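Local coordinates for DegV family protein (Thermus thermophilus, PDB 2DT8) that binds a long-chain fatty acid, here palmitic acid, in a buried pocket between its two lobes, and also binds zinc, at residues V6-T10 against L86-G90; F58-S62 against V263-H267; F69-R74 against A102-F106; A117-G121 against A227-Y231; M124-R128 against Y276-L280. Residues are numbered along the deposited sequence.

Contact 1 (V6-T10 against L86-G90); sequences VTDST and LHISG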
# COMPACT_ATOMS: atom_id res chain seq x y z
N VAL A 6 14.60 -3.38 1.83
CA VAL A 6 13.83 -3.67 3.03
C VAL A 6 12.53 -2.88 2.92
O VAL A 6 12.50 -1.76 2.42
CB VAL A 6 14.56 -3.22 4.32
CG1 VAL A 6 13.63 -3.35 5.54
CG2 VAL A 6 15.82 -4.05 4.52
N THR A 7 11.43 -3.50 3.34
CA THR A 7 10.16 -2.80 3.36
C THR A 7 9.40 -3.29 4.59
O THR A 7 9.96 -4.05 5.39
CB THR A 7 9.34 -3.04 2.04
OG1 THR A 7 8.19 -2.18 2.03
CG2 THR A 7 8.90 -4.50 1.92
N ASP A 8 8.16 -2.85 4.76
CA ASP A 8 7.36 -3.31 5.90
C ASP A 8 6.21 -4.16 5.35
O ASP A 8 5.95 -4.17 4.14
CB ASP A 8 6.86 -2.12 6.72
CG ASP A 8 5.96 -1.20 5.94
OD1 ASP A 8 4.81 -1.59 5.69
OD2 ASP A 8 6.41 -0.10 5.55
N SER A 9 5.53 -4.88 6.24
CA SER A 9 4.46 -5.77 5.81
C SER A 9 3.29 -5.11 5.10
O SER A 9 2.56 -5.78 4.36
CB SER A 9 3.95 -6.60 7.00
OG SER A 9 3.31 -5.79 7.95
N THR A 10 3.09 -3.81 5.31
CA THR A 10 1.97 -3.15 4.65
C THR A 10 2.18 -2.95 3.16
O THR A 10 1.30 -2.44 2.47
CB THR A 10 1.58 -1.78 5.31
OG1 THR A 10 2.58 -0.79 5.03
CG2 THR A 10 1.41 -1.94 6.81
N LEU A 86 12.02 1.07 1.95
CA LEU A 86 10.81 1.71 1.41
C LEU A 86 9.60 1.43 2.31
O LEU A 86 9.31 0.30 2.67
CB LEU A 86 10.53 1.19 0.00
CG LEU A 86 11.25 1.93 -1.12
CD1 LEU A 86 12.74 1.92 -0.89
CD2 LEU A 86 10.91 1.30 -2.46
N HIS A 87 8.92 2.54 2.63
CA HIS A 87 7.77 2.40 3.50
C HIS A 87 6.42 3.18 3.34
O HIS A 87 6.35 4.18 2.64
CB HIS A 87 8.29 2.75 4.91
CG HIS A 87 9.36 1.76 5.28
ND1 HIS A 87 9.09 0.47 5.62
CD2 HIS A 87 10.74 1.96 5.33
CE1 HIS A 87 10.29 -0.09 5.87
NE2 HIS A 87 11.29 0.78 5.71
N ILE A 88 5.40 2.65 4.04
CA ILE A 88 4.10 3.29 3.91
C ILE A 88 4.28 4.75 4.32
O ILE A 88 5.15 5.11 5.13
CB ILE A 88 3.22 2.52 4.92
CG1 ILE A 88 1.88 3.24 5.06
CG2 ILE A 88 3.91 2.40 6.30
CD1 ILE A 88 0.84 2.39 5.82
N SER A 89 3.40 5.56 3.77
CA SER A 89 3.34 6.99 4.04
C SER A 89 3.55 7.39 5.50
O SER A 89 2.91 6.86 6.41
CB SER A 89 1.98 7.52 3.59
OG SER A 89 1.83 8.88 3.95
N GLY A 90 4.43 8.37 5.70
CA GLY A 90 4.70 8.88 7.03
C GLY A 90 3.53 9.57 7.73
O GLY A 90 3.54 9.82 8.92
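Residues 6-10 and 86-88 run nearly side by side, their end-to-end directions 16° apart, as neighbouring parallel strands, with Ser9 and Thr10 beginning a 3-10 turn. Thr7 CA lies 5.0 Å from Leu86 CA, and Leu86 N donates to Val6 O at 2.9 Å. One step on, the bond comes from a side chain: Thr7 OG1 donates to Leu86 O at 2.8 Å. These are the C-terminal ends of strands 3-8 and 82-87, central in the parallel core of the N-terminal lobe of the DegV fold, where the loops leaving the sheet border the fatty acid pocket. Asp8 ties the two segments together. Its OD2 accepts from His87 ND1 at 2.7 Å and from Ile88 N at 3.3 Å, while Asp8 OD1 receives Thr10 N at 2.8 Å, an Asx turn, and Thr10 OG1 at a very short 2.5 Å. His87 NE2 bonds to Ser85, so both ring nitrogens are engaged. Thr10 OG1 packs 3.4 Å from Ile88 CB, and the Ile88 side chain touches the bound palmitic acid.

Contact 2 (F58-S62 against V263-H267); sequences FPTTS and VIASH. With PLM (palmitic acid), chain C.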
# COMPACT_ATOMS: atom_id res chain seq x y z
N PHE A 58 -12.93 -2.70 18.17
CA PHE A 58 -12.24 -2.42 16.93
C PHE A 58 -10.75 -2.78 17.00
O PHE A 58 -10.12 -2.71 18.04
CB PHE A 58 -12.19 -1.03 15.82
CG PHE A 58 -13.43 -0.84 15.01
CD1 PHE A 58 -14.65 -1.32 15.46
CD2 PHE A 58 -13.39 -0.12 13.82
CE1 PHE A 58 -15.81 -1.10 14.74
CE2 PHE A 58 -14.55 0.11 13.09
CZ PHE A 58 -15.77 -0.38 13.56
N PRO A 59 -10.26 -3.22 15.83
CA PRO A 59 -8.85 -3.53 15.76
C PRO A 59 -8.04 -2.23 15.71
O PRO A 59 -8.52 -1.19 15.28
CB PRO A 59 -8.49 -4.30 14.42
CG PRO A 59 -9.47 -3.65 13.48
CD PRO A 59 -10.71 -3.60 14.32
N THR A 60 -6.80 -2.36 16.22
CA THR A 60 -5.94 -1.20 16.18
C THR A 60 -4.68 -1.85 15.60
O THR A 60 -4.56 -3.06 15.48
CB THR A 60 -5.63 -0.38 17.47
OG1 THR A 60 -5.06 -1.26 18.45
CG2 THR A 60 -6.94 0.19 18.03
N THR A 61 -3.73 -0.95 15.28
CA THR A 61 -2.51 -1.44 14.67
C THR A 61 -1.25 -0.77 15.28
O THR A 61 -1.38 0.27 15.93
CB THR A 61 -2.42 -1.26 13.11
OG1 THR A 61 -2.53 0.13 12.78
CG2 THR A 61 -3.59 -1.98 12.45
N SER A 62 -0.07 -1.37 15.10
CA SER A 62 1.16 -0.82 15.65
C SER A 62 2.31 -0.93 14.64
O SER A 62 2.46 -1.92 13.94
CB SER A 62 1.57 -1.59 16.90
OG SER A 62 0.60 -1.44 17.93
N VAL A 263 -3.20 -5.35 8.43
CA VAL A 263 -2.94 -4.02 8.97
C VAL A 263 -3.63 -2.94 8.13
O VAL A 263 -4.30 -2.07 8.69
CB VAL A 263 -1.42 -3.75 9.10
CG1 VAL A 263 -1.17 -2.27 9.38
CG2 VAL A 263 -0.86 -4.58 10.26
N ILE A 264 -3.51 -3.00 6.81
CA ILE A 264 -4.19 -2.01 5.99
C ILE A 264 -5.71 -2.16 6.11
O ILE A 264 -6.43 -1.17 6.24
CB ILE A 264 -3.79 -2.12 4.50
CG1 ILE A 264 -2.29 -1.83 4.34
CG2 ILE A 264 -4.62 -1.15 3.65
CD1 ILE A 264 -1.90 -0.40 4.65
N ALA A 265 -6.20 -3.40 6.07
CA ALA A 265 -7.64 -3.65 6.15
C ALA A 265 -8.26 -3.18 7.46
O ALA A 265 -9.45 -2.87 7.51
CB ALA A 265 -7.92 -5.13 5.94
N SER A 266 -7.46 -3.14 8.53
CA SER A 266 -7.94 -2.68 9.84
C SER A 266 -8.37 -1.21 9.78
O SER A 266 -9.15 -0.74 10.61
CB SER A 266 -6.85 -2.83 10.90
OG SER A 266 -6.62 -4.19 11.23
N HIS A 267 -7.82 -0.49 8.79
CA HIS A 267 -8.15 0.92 8.61
C HIS A 267 -9.13 1.18 7.48
O HIS A 267 -9.96 2.07 7.58
CB HIS A 267 -6.87 1.71 8.39
CG HIS A 267 -6.01 1.75 9.60
ND1 HIS A 267 -6.18 2.67 10.62
CD2 HIS A 267 -5.03 0.91 10.02
CE1 HIS A 267 -5.35 2.39 11.60
NE2 HIS A 267 -4.64 1.33 11.27
C1 PLM C . 0.35 1.67 12.04
O1 PLM C . 1.38 2.52 12.07
O2 PLM C . -0.16 1.32 13.08
C2 PLM C . -0.17 1.17 10.71
C3 PLM C . -1.15 2.20 10.13
C4 PLM C . -1.73 1.69 8.81
C5 PLM C . -2.67 2.75 8.24
C6 PLM C . -3.19 2.32 6.87
C7 PLM C . -4.15 3.37 6.36
C8 PLM C . -4.53 3.08 4.93
C9 PLM C . -5.21 4.31 4.35
CA PLM C . -6.11 3.91 3.20
CB PLM C . -5.26 3.85 1.94
CC PLM C . -5.12 2.40 1.52
CD PLM C . -5.60 2.26 0.09
CE PLM C . -5.63 0.78 -0.28
CF PLM C . -6.22 0.60 -1.69
CG PLM C . -5.16 0.93 -2.74
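Thr61 does most of the work here. In the p rotamer (chi1 59°) it turns its two branches to different jobs: the methyl CG2 packs into the helix, 3.7 Å from Ser266 CB and 3.9 Å from Val263 CG1, while the hydroxyl faces His267 and the lipid. His267, with chi1 at -67° and chi2 at -85°, leaves the helix sideways and swings its ring so that NE2 donates to Thr61 OG1 at 2.9 Å. The same hydroxyl donates a hydrogen bond to the lipid, Thr61 OG1 to PLM O2 at 2.7 Å, so imidazole, threonine and carboxyl group form a short hydrogen-bonded chain. One face of the His267 ring lies against the acyl chain, with His267 CD2 3.5 Å from PLM C5. Val263, a t rotamer, brings CG1 to 3.8 Å from PLM C2, and Ile264 (m, m) sends CD1 to 3.7 Å from PLM C6. Farther back, Pro59 CG rests 3.7 Å from Ser266 OG, whose hydroxyl is bonded to Ala262 O within the helix. Strand 60-62 and the helical residues 263-267 run roughly antiparallel, at 141°, their axes approaching to 8.2 Å. Ser93 supplies another hydrogen bond to the lipid. This is the head-group end of the fatty acid site of a DegV protein: polar side chains hold the carboxyl group, and the helix lines the start of the acyl tunnel.

Contact 3 (F69-R74 against A102-F106); sequences FARVYR and AAQEF. With ZN (zinc ion), chain B.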
# COMPACT_ATOMS: atom_id res chain seq x y z
N PHE A 69 13.62 -2.77 13.26
CA PHE A 69 14.32 -2.39 12.05
C PHE A 69 15.82 -2.59 12.16
O PHE A 69 16.45 -3.09 11.22
CB PHE A 69 14.04 -0.91 11.72
CG PHE A 69 12.80 -0.70 10.90
CD1 PHE A 69 12.77 -1.10 9.57
CD2 PHE A 69 11.68 -0.11 11.46
CE1 PHE A 69 11.63 -0.91 8.80
CE2 PHE A 69 10.52 0.09 10.70
CZ PHE A 69 10.50 -0.32 9.37
N ALA A 70 16.41 -2.21 13.29
CA ALA A 70 17.86 -2.34 13.44
C ALA A 70 18.34 -3.77 13.26
O ALA A 70 19.40 -4.00 12.67
CB ALA A 70 18.29 -1.80 14.80
N ARG A 71 17.61 -4.78 13.83
CA ARG A 71 17.99 -6.18 13.63
C ARG A 71 18.02 -6.53 12.15
O ARG A 71 18.93 -7.21 11.68
CB ARG A 71 17.01 -7.12 14.35
CG ARG A 71 17.31 -8.60 14.14
CD ARG A 71 16.31 -9.53 14.86
NE ARG A 71 15.14 -8.82 15.37
CZ ARG A 71 15.17 -7.99 16.41
NH1 ARG A 71 16.27 -7.89 17.15
NH2 ARG A 71 14.11 -7.25 16.71
N VAL A 72 17.05 -6.11 11.38
CA VAL A 72 16.98 -6.41 9.96
C VAL A 72 18.12 -5.68 9.22
O VAL A 72 18.80 -6.28 8.41
CB VAL A 72 15.58 -6.05 9.40
CG1 VAL A 72 15.55 -6.24 7.89
CG2 VAL A 72 14.53 -6.96 10.05
N TYR A 73 18.34 -4.40 9.53
CA TYR A 73 19.40 -3.66 8.86
C TYR A 73 20.76 -4.30 9.14
O TYR A 73 21.57 -4.47 8.23
CB TYR A 73 19.44 -2.19 9.30
CG TYR A 73 18.24 -1.36 8.89
CD1 TYR A 73 17.40 -1.76 7.85
CD2 TYR A 73 17.97 -0.15 9.53
CE1 TYR A 73 16.32 -0.97 7.45
CE2 TYR A 73 16.90 0.65 9.14
CZ TYR A 73 16.07 0.23 8.10
OH TYR A 73 15.01 1.01 7.73
N ARG A 74 21.02 -4.70 10.35
CA ARG A 74 22.29 -5.28 10.78
C ARG A 74 22.56 -6.59 10.04
O ARG A 74 23.67 -6.88 9.62
CB ARG A 74 22.27 -5.53 12.29
CG ARG A 74 23.53 -6.22 12.79
CD ARG A 74 23.65 -6.18 14.31
NE ARG A 74 22.44 -6.63 15.00
CZ ARG A 74 21.53 -5.83 15.52
NH1 ARG A 74 21.70 -4.51 15.51
NH2 ARG A 74 20.43 -6.34 16.07
N ALA A 102 16.34 3.68 13.45
CA ALA A 102 17.23 2.54 13.31
C ALA A 102 18.34 2.85 12.32
O ALA A 102 19.48 2.42 12.50
CB ALA A 102 16.44 1.31 12.81
N ALA A 103 18.02 3.61 11.28
CA ALA A 103 19.02 3.95 10.27
C ALA A 103 20.21 4.72 10.87
O ALA A 103 21.34 4.59 10.38
CB ALA A 103 18.38 4.76 9.15
N GLN A 104 19.96 5.49 11.94
CA GLN A 104 21.01 6.26 12.61
C GLN A 104 22.09 5.35 13.19
O GLN A 104 23.22 5.79 13.47
CB GLN A 104 20.42 7.13 13.73
CG GLN A 104 19.58 8.29 13.23
CD GLN A 104 18.80 8.99 14.33
OE1 GLN A 104 17.84 9.72 14.06
NE2 GLN A 104 19.21 8.79 15.57
N GLU A 105 21.76 4.07 13.38
CA GLU A 105 22.73 3.11 13.92
C GLU A 105 23.75 2.64 12.89
O GLU A 105 24.77 2.04 13.24
CB GLU A 105 22.02 1.87 14.49
CG GLU A 105 21.03 2.17 15.61
CD GLU A 105 20.59 0.93 16.36
OE1 GLU A 105 21.19 -0.15 16.16
OE2 GLU A 105 19.64 1.05 17.17
N PHE A 106 23.47 2.93 11.62
CA PHE A 106 24.32 2.52 10.51
C PHE A 106 24.48 3.75 9.62
O PHE A 106 24.08 3.75 8.45
CB PHE A 106 23.62 1.39 9.73
CG PHE A 106 23.04 0.31 10.62
CD1 PHE A 106 23.82 -0.78 11.00
CD2 PHE A 106 21.73 0.40 11.09
CE1 PHE A 106 23.31 -1.76 11.86
CE2 PHE A 106 21.21 -0.57 11.95
CZ PHE A 106 22.00 -1.66 12.33
ZN ZN B . 19.66 0.30 18.99
O HOH W 1 20.64 -2.47 17.48
O HOH W 2 19.24 2.09 20.14
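Phe69 opens the contact with the base of its side chain: Phe69 CB sits 3.4 Å from Ala102 CB, while the ring leads off to meet His87 nearly at right angles. Ala70 comes next and allows the close approach, its CA only 4.9 Å from that of Ala102. Ala70 N lies 3.6 Å from Ala102 CB, Ala70 CB lies 3.6 Å from Glu105 OE1, and Ala70 O is 3.5 Å from Phe106 CZ. A turn farther along helix 66-76, Tyr73 sets its ring beside Ala102 and Ala103, with Tyr73 CE2 3.8 Å from Ala102 CB, and its CB meets Phe106 CE2 at 3.6 Å; the hydroxyl bonds to Ser85. Arg74 covers the outer edge, its CB 3.9 Å from Phe106 CZ. Phe106, set at the end of a type I turn from Ala103, is thus wedged against Ala70, Tyr73 and Arg74. Arg74 NH1 and Glu105 OE1 stand 4.4 Å apart, too far for a salt bridge, but water 1 links them, 3.0 Å from Arg74 NH1 and 2.7 Å from Glu105 OE1. Glu105 OE2 binds zinc at 2.0 Å, with water 2 at 2.2 Å from the metal and Glu67 as a further ligand. No direct hydrogen bond crosses the interface: small and aromatic side chains join the segments inside, while at the surface the two oxygens of one carboxylate serve zinc and a water-bridged arginine.

Contact 4 (A117-G121 against A227-Y231); sequences AASLG and AYFLY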
# COMPACT_ATOMS: atom_id res chain seq x y z
N ALA A 117 2.66 6.21 -0.02
CA ALA A 117 1.68 5.25 -0.51
C ALA A 117 1.36 4.21 0.55
O ALA A 117 1.88 4.26 1.67
CB ALA A 117 2.21 4.57 -1.77
N ALA A 118 0.51 3.26 0.19
CA ALA A 118 0.12 2.20 1.11
C ALA A 118 -0.18 0.92 0.31
O ALA A 118 -0.43 0.99 -0.89
CB ALA A 118 -1.13 2.64 1.89
N SER A 119 -0.16 -0.23 0.99
CA SER A 119 -0.42 -1.53 0.35
C SER A 119 0.48 -1.69 -0.89
O SER A 119 1.65 -1.29 -0.86
CB SER A 119 -1.91 -1.65 0.00
OG SER A 119 -2.21 -2.96 -0.44
N LEU A 120 -0.05 -2.26 -1.97
CA LEU A 120 0.76 -2.44 -3.18
C LEU A 120 1.26 -1.14 -3.81
O LEU A 120 2.04 -1.18 -4.76
CB LEU A 120 0.01 -3.29 -4.22
CG LEU A 120 0.15 -4.79 -3.97
CD1 LEU A 120 -0.61 -5.55 -5.05
CD2 LEU A 120 1.62 -5.19 -3.99
N GLY A 121 0.80 -0.00 -3.30
CA GLY A 121 1.31 1.27 -3.79
C GLY A 121 2.77 1.34 -3.35
O GLY A 121 3.62 1.91 -4.04
N ALA A 227 -0.39 -1.97 -13.35
CA ALA A 227 -1.45 -1.78 -12.37
C ALA A 227 -1.43 -2.84 -11.27
O ALA A 227 -1.08 -3.99 -11.50
CB ALA A 227 -2.79 -1.76 -13.07
N TYR A 228 -1.88 -2.39 -10.09
CA TYR A 228 -1.86 -3.31 -8.97
C TYR A 228 -3.25 -3.23 -8.26
O TYR A 228 -3.63 -2.20 -7.70
CB TYR A 228 -0.71 -2.90 -8.01
CG TYR A 228 0.57 -2.99 -8.76
CD1 TYR A 228 0.96 -1.95 -9.60
CD2 TYR A 228 1.37 -4.13 -8.66
CE1 TYR A 228 2.14 -2.04 -10.32
CE2 TYR A 228 2.54 -4.22 -9.38
CZ TYR A 228 2.93 -3.19 -10.22
OH TYR A 228 4.09 -3.28 -10.95
N PHE A 229 -3.95 -4.38 -8.32
CA PHE A 229 -5.29 -4.38 -7.77
C PHE A 229 -5.33 -4.98 -6.37
O PHE A 229 -4.63 -5.94 -6.07
CB PHE A 229 -6.21 -5.18 -8.70
CG PHE A 229 -6.34 -4.56 -10.06
CD1 PHE A 229 -5.36 -4.75 -11.03
CD2 PHE A 229 -7.43 -3.75 -10.36
CE1 PHE A 229 -5.46 -4.12 -12.27
CE2 PHE A 229 -7.54 -3.12 -11.60
CZ PHE A 229 -6.54 -3.31 -12.56
N LEU A 230 -6.19 -4.40 -5.53
CA LEU A 230 -6.31 -4.80 -4.14
C LEU A 230 -7.76 -4.93 -3.67
O LEU A 230 -8.66 -4.24 -4.14
CB LEU A 230 -5.65 -3.74 -3.26
CG LEU A 230 -4.15 -3.54 -3.51
CD1 LEU A 230 -3.71 -2.15 -3.07
CD2 LEU A 230 -3.38 -4.64 -2.79
N TYR A 231 -7.94 -5.90 -2.76
CA TYR A 231 -9.27 -6.07 -2.20
C TYR A 231 -9.34 -6.71 -0.81
O TYR A 231 -8.37 -7.28 -0.31
CB TYR A 231 -10.12 -7.08 -3.03
CG TYR A 231 -9.52 -8.44 -2.92
CD1 TYR A 231 -8.44 -8.79 -3.73
CD2 TYR A 231 -10.05 -9.38 -2.03
CE1 TYR A 231 -7.89 -10.06 -3.64
CE2 TYR A 231 -9.50 -10.65 -1.95
CZ TYR A 231 -8.43 -10.99 -2.75
OH TYR A 231 -7.87 -12.25 -2.66
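Apolar contacts make up this interface, and Leu120 carries most of them. At the start of helix 120-135 it points into strand 225-231, where its CB lies 3.9 Å from Tyr228 CB and its CD1 3.7 Å from Leu230 CD2. Leu120 CD1 also approaches the edge of the Tyr228 ring and stands 4.2 Å from Phe229 O. Tyr228 and Leu230 both point toward the helix start; Phe229 between them turns away, to pack against helix 236-247. One polar side chain meets this apolar surface: Ser119 OG touches Leu230 CD2 at 3.1 Å, a tight approach, but its hydrogen bond goes to Asp12. No hydrogen bond joins the two segments. Within 117-121 the backbone turns sharply, Ser119 taking the uncommon phi/psi of 51/-140° at the N-cap position, and Gly121 N donates to Ala118 O at 2.9 Å. A CB on Gly121 would clash with Ala118 O, so the tight turn suits glycine. Leu230 and Ala118 both touch palmitic acid. In the two-lobed DegV fold, this is the seam where the chain leaving the N-terminal sheet meets the sheet of the C-terminal lobe, and it forms part of the wall of the buried fatty acid tunnel.

Contact 5 (M124-R128 against Y276-L280); sequences MMVLR and YAYSL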
# COMPACT_ATOMS: atom_id res chain seq x y z
N MSE A 124 4.62 -1.87 -5.29
CA MSE A 124 5.00 -1.67 -6.69
C MSE A 124 6.30 -0.89 -6.80
O MSE A 124 7.08 -1.10 -7.72
CB MSE A 124 3.90 -0.96 -7.48
CG MSE A 124 3.73 0.50 -7.13
SE MSE A 124 2.15 1.21 -7.97
CE MSE A 124 2.52 3.07 -7.66
N MSE A 125 6.53 0.03 -5.86
CA MSE A 125 7.77 0.80 -5.88
C MSE A 125 8.94 -0.09 -5.46
O MSE A 125 10.05 0.03 -5.97
CB MSE A 125 7.65 2.03 -4.98
CG MSE A 125 6.58 2.97 -5.46
SE MSE A 125 6.66 4.67 -4.59
CE MSE A 125 4.90 5.31 -4.99
N VAL A 126 8.70 -1.00 -4.51
CA VAL A 126 9.73 -1.94 -4.09
C VAL A 126 10.11 -2.80 -5.30
O VAL A 126 11.29 -3.00 -5.58
CB VAL A 126 9.22 -2.85 -2.95
CG1 VAL A 126 10.19 -3.99 -2.70
CG2 VAL A 126 9.04 -2.03 -1.70
N LEU A 127 9.11 -3.28 -6.03
CA LEU A 127 9.37 -4.10 -7.21
C LEU A 127 10.11 -3.31 -8.29
O LEU A 127 11.00 -3.85 -8.95
CB LEU A 127 8.06 -4.65 -7.76
CG LEU A 127 7.34 -5.65 -6.84
CD1 LEU A 127 6.00 -6.02 -7.46
CD2 LEU A 127 8.18 -6.90 -6.60
N ARG A 128 9.76 -2.04 -8.48
CA ARG A 128 10.43 -1.23 -9.50
C ARG A 128 11.89 -1.01 -9.11
O ARG A 128 12.79 -1.10 -9.95
CB ARG A 128 9.72 0.11 -9.67
CG ARG A 128 10.37 1.06 -10.67
CD ARG A 128 10.51 0.45 -12.05
NE ARG A 128 10.90 1.48 -13.02
CZ ARG A 128 11.43 1.23 -14.21
NH1 ARG A 128 11.63 -0.02 -14.60
NH2 ARG A 128 11.75 2.23 -15.02
N TYR A 276 -3.64 0.47 -7.66
CA TYR A 276 -2.62 1.51 -7.75
C TYR A 276 -2.06 1.26 -9.15
O TYR A 276 -2.23 0.20 -9.74
CB TYR A 276 -1.48 1.11 -6.76
CG TYR A 276 -1.44 2.06 -5.61
CD1 TYR A 276 -0.78 3.27 -5.74
CD2 TYR A 276 -2.06 1.73 -4.40
CE1 TYR A 276 -0.74 4.16 -4.67
CE2 TYR A 276 -2.01 2.60 -3.33
CZ TYR A 276 -1.35 3.81 -3.46
OH TYR A 276 -1.31 4.70 -2.40
N ALA A 277 -1.39 2.32 -9.65
CA ALA A 277 -0.80 2.18 -10.96
C ALA A 277 0.38 3.25 -11.36
O ALA A 277 0.40 4.31 -10.74
CB ALA A 277 -1.74 2.32 -12.26
N TYR A 278 1.32 2.92 -12.25
CA TYR A 278 2.35 3.87 -12.65
C TYR A 278 2.77 3.49 -14.05
O TYR A 278 2.37 2.43 -14.55
CB TYR A 278 3.57 3.87 -11.72
CG TYR A 278 4.49 2.68 -11.82
CD1 TYR A 278 4.25 1.53 -11.08
CD2 TYR A 278 5.63 2.72 -12.64
CE1 TYR A 278 5.10 0.44 -11.14
CE2 TYR A 278 6.49 1.62 -12.71
CZ TYR A 278 6.22 0.49 -11.96
OH TYR A 278 7.05 -0.60 -12.03
N SER A 279 3.53 4.35 -14.70
CA SER A 279 3.97 4.08 -16.06
C SER A 279 5.47 4.21 -16.17
O SER A 279 6.13 4.79 -15.29
CB SER A 279 3.29 5.04 -17.04
OG SER A 279 3.69 6.38 -16.81
N LEU A 280 6.02 3.67 -17.26
CA LEU A 280 7.46 3.74 -17.47
C LEU A 280 7.80 3.69 -18.95
O LEU A 280 6.86 3.55 -19.77
CB LEU A 280 8.16 2.59 -16.74
CG LEU A 280 7.90 1.15 -17.20
CD1 LEU A 280 8.91 0.23 -16.54
CD2 LEU A 280 6.49 0.72 -16.87
OXT LEU A 280 9.00 3.78 -19.27
O HOH W 3 6.63 -2.37 -10.19
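This is a helix laid against a sheet, largely apolar: helix 120-135 packs on strand 273-279, the last strand of the chain, with the axes of the touching parts 10.5 Å apart and 32° from parallel. Met124, built as selenomethionine, is the main element. Its side chain fits between two tyrosines that point the same way from the strand, with Met124 SE 3.8 Å from both Tyr276 CB and Tyr278 CD1. The selenium lies 5.2 Å from the Tyr276 ring centroid, obliquely, and 5.1 Å from that of Tyr278, at the ring edge, so both are Met-aromatic contacts. Polar groups meet only through solvent: water 3 donates to Met124 O at 2.8 Å and lies 2.6 Å from Tyr278 OH, which also bonds to Arg226. One turn on, Arg128 extends over the C-terminal residue. Its CD is 3.6 Å from Tyr278 OH, and Arg128 NH1 stands 3.4 Å from Leu280 CD1, with the C-terminal leucine against one face of the guanidinium. The charge itself is balanced elsewhere, in salt bridges to Glu131 and Glu145. Strand 225-231 lies alongside on one flank, where Tyr228 touches Met124 and pairs with Tyr276 through the backbone, and strand 154-158 borders the other. Helix 139-151 packs nearby, bringing Leu149 against Arg128 and Tyr278.

Palmitic acid is the common thread of four of these contacts. Contact 2 holds its carboxyl group, while contacts 1, 4 and 5 touch it through Ile88, Leu230 with Ala118, and Tyr276. Contacts 1 and 2 meet where Thr10 CG2 lies 3.6 Å from Val263 CG1. Contacts 1 and 4 join through Ser89 N and Ala117 O, 2.9 Å apart. Contacts 4 and 5, with centres about 10 Å apart, both use helix 120-135 and pack it on adjacent strands, 225-231 and 273-279, of one sheet. Contact 3, with the zinc, stands outside this group: its centre is about 25 Å from that of contact 2, yet His87 CE1 meets Phe69 CE1 at 3.3 Å, connecting it to contact 1.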